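Local coordinates for thiamine-monophosphate kinase (Aquifex aeolicus, PDB 1VQV), which catalyses the ATP-dependent phosphorylation of thiamine monophosphate to thiamine diphosphate, the active form of vitamin B1, at residues B[44-47]-B[48-52]. Sequence-based numbering, arbitrary orientation.
Sequences VLNE and GVHFL
With CG anti to its own carbonyl carbon (chi1 -54°), His50 turns its imidazole back against the end of the strand that leads into this loop, where ND1 accepts a hydrogen bond from Asn46 N at 2.7 Å. The bond is nearly straight, 172° at the hydrogen, but the donor sits 26° out of the ring plane. Val44 O lies over the centre of one imidazole face and Val49 CG1 over the other, while Leu45 CD2 reaches His50 CB at 3.9 Å. Asn46 O takes two backbone bonds, from Val49 N and, at 2.9 Å, from His50 N, which hold the tight turn closed at the end of strand 38-46, the outermost strand, within this chain, of the four-stranded sheet of the PurM-like N-terminal domain. His50 binds substrate, and Ser121 of the second subunit packs on it, so the site lies close to the dimer interface. Replacing the imidazole with an alanine is likely to leave Asn46 N without its acceptor, and Val44 O and Val49 CG1 without the ring between them. Phe51 CG sits between its backbone N and carbonyl carbon, which sets the ring face against Glu47 CA, 4.1 Å from the ring centroid, in a CH-pi contact offset toward the rim. Leu45 O lies at the ring edge and Leu45 CB packs against CE2; the extended Glu47 side chain carries OE1 to a salt bridge with Arg53.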
ATOM      1  N   VAL B  44       7.292  -2.259   3.784  1.00 56.40           N
ATOM      2  CA  VAL B  44       6.951  -3.668   3.760  1.00 54.38           C
ATOM      3  C   VAL B  44       7.785  -4.502   4.717  1.00 54.77           C
ATOM      4  O   VAL B  44       8.967  -4.239   4.931  1.00 55.38           O
ATOM      5  CB  VAL B  44       7.057  -4.231   2.305  1.00 54.00           C
ATOM      6  CG1 VAL B  44       8.461  -4.088   1.775  1.00 53.51           C
ATOM      7  CG2 VAL B  44       6.604  -5.685   2.265  1.00 54.25           C
ATOM      8  N   LEU B  45       7.140  -5.495   5.318  1.00 53.52           N
ATOM      9  CA  LEU B  45       7.795  -6.415   6.234  1.00 53.14           C
ATOM     10  C   LEU B  45       7.482  -7.802   5.693  1.00 54.18           C
ATOM     11  O   LEU B  45       6.323  -8.212   5.630  1.00 54.86           O
ATOM     12  CB  LEU B  45       7.253  -6.267   7.669  1.00 52.03           C
ATOM     13  CG  LEU B  45       7.462  -4.906   8.355  1.00 53.16           C
ATOM     14  CD1 LEU B  45       7.168  -4.999   9.851  1.00 51.71           C
ATOM     15  CD2 LEU B  45       8.898  -4.462   8.143  1.00 51.71           C
ATOM     16  N   ASN B  46       8.513  -8.510   5.252  1.00 54.29           N
ATOM     17  CA  ASN B  46       8.298  -9.840   4.725  1.00 53.28           C
ATOM     18  C   ASN B  46       8.995 -10.873   5.562  1.00 55.04           C
ATOM     19  O   ASN B  46      10.176 -10.734   5.908  1.00 52.97           O
ATOM     20  CB  ASN B  46       8.775  -9.959   3.281  1.00 52.38           C
ATOM     21  CG  ASN B  46       7.936  -9.150   2.328  1.00 52.62           C
ATOM     22  OD1 ASN B  46       6.711  -9.219   2.348  1.00 53.96           O
ATOM     23  ND2 ASN B  46       8.594  -8.371   1.483  1.00 54.00           N
ATOM     24  N   GLU B  47       8.233 -11.914   5.884  1.00 55.71           N
ATOM     25  CA  GLU B  47       8.730 -13.023   6.661  1.00 56.66           C
ATOM     26  C   GLU B  47       9.999 -13.557   6.011  1.00 56.65           C
ATOM     27  O   GLU B  47      10.104 -13.634   4.786  1.00 54.80           O
ATOM     28  CB  GLU B  47       7.692 -14.136   6.709  1.00 57.57           C
ATOM     29  CG  GLU B  47       8.046 -15.198   7.730  1.00 60.35           C
ATOM     30  CD  GLU B  47       7.234 -16.462   7.592  1.00 61.37           C
ATOM     31  OE1 GLU B  47       6.097 -16.413   7.078  1.00 62.80           O
ATOM     32  OE2 GLU B  47       7.746 -17.511   8.023  1.00 63.87           O
ATOM     33  N   GLY B  48      10.955 -13.932   6.845  1.00 56.67           N
ATOM     34  CA  GLY B  48      12.194 -14.458   6.334  1.00 59.50           C
ATOM     35  C   GLY B  48      13.262 -13.397   6.202  1.00 61.62           C
ATOM     36  O   GLY B  48      14.442 -13.656   6.462  1.00 64.24           O
ATOM     37  N   VAL B  49      12.845 -12.199   5.811  1.00 61.85           N
ATOM     38  CA  VAL B  49      13.769 -11.097   5.635  1.00 62.87           C
ATOM     39  C   VAL B  49      13.727 -10.101   6.798  1.00 63.66           C
ATOM     40  O   VAL B  49      14.700  -9.968   7.539  1.00 65.15           O
ATOM     41  CB  VAL B  49      13.482 -10.348   4.307  1.00 63.86           C
ATOM     42  CG1 VAL B  49      14.433  -9.160   4.153  1.00 63.95           C
ATOM     43  CG2 VAL B  49      13.636 -11.301   3.132  1.00 63.74           C
ATOM     44  N   HIS B  50      12.594  -9.426   6.971  1.00 62.89           N
ATOM     45  CA  HIS B  50      12.448  -8.419   8.025  1.00 61.43           C
ATOM     46  C   HIS B  50      12.178  -8.945   9.426  1.00 60.68           C
ATOM     47  O   HIS B  50      12.485  -8.273  10.421  1.00 61.91           O
ATOM     48  CB  HIS B  50      11.346  -7.423   7.644  1.00 60.97           C
ATOM     49  CG  HIS B  50      11.544  -6.808   6.295  1.00 62.05           C
ATOM     50  ND1 HIS B  50      10.981  -7.327   5.150  1.00 61.68           N
ATOM     51  CD2 HIS B  50      12.308  -5.762   5.900  1.00 60.11           C
ATOM     52  CE1 HIS B  50      11.391  -6.629   4.104  1.00 60.23           C
ATOM     53  NE2 HIS B  50      12.196  -5.675   4.532  1.00 60.14           N
ATOM     54  N   PHE B  51      11.605 -10.143   9.508  1.00 59.49           N
ATOM     55  CA  PHE B  51      11.278 -10.740  10.794  1.00 57.02           C
ATOM     56  C   PHE B  51      11.068 -12.238  10.624  1.00 56.88           C
ATOM     57  O   PHE B  51      11.018 -12.733   9.501  1.00 57.12           O
ATOM     58  CB  PHE B  51      10.003 -10.085  11.350  1.00 55.03           C
ATOM     59  CG  PHE B  51       8.760 -10.394  10.560  1.00 53.06           C
ATOM     60  CD1 PHE B  51       8.022 -11.541  10.827  1.00 52.45           C
ATOM     61  CD2 PHE B  51       8.338  -9.550   9.531  1.00 52.91           C
ATOM     62  CE1 PHE B  51       6.885 -11.849  10.088  1.00 52.21           C
ATOM     63  CE2 PHE B  51       7.199  -9.852   8.784  1.00 52.21           C
ATOM     64  CZ  PHE B  51       6.473 -11.007   9.066  1.00 52.03           C
ATOM     65  N   LEU B  52      10.938 -12.946  11.744  1.00 56.24           N
ATOM     66  CA  LEU B  52      10.710 -14.387  11.738  1.00 54.87           C
ATOM     67  C   LEU B  52       9.365 -14.655  12.365  1.00 55.33           C
ATOM     68  O   LEU B  52       8.907 -13.876  13.210  1.00 55.97           O
ATOM     69  CB  LEU B  52      11.771 -15.115  12.552  1.00 53.31           C
ATOM     70  CG  LEU B  52      13.202 -14.939  12.073  1.00 53.00           C
ATOM     71  CD1 LEU B  52      14.122 -15.756  12.958  1.00 53.08           C
ATOM     72  CD2 LEU B  52      13.313 -15.375  10.640  1.00 52.09           C
TER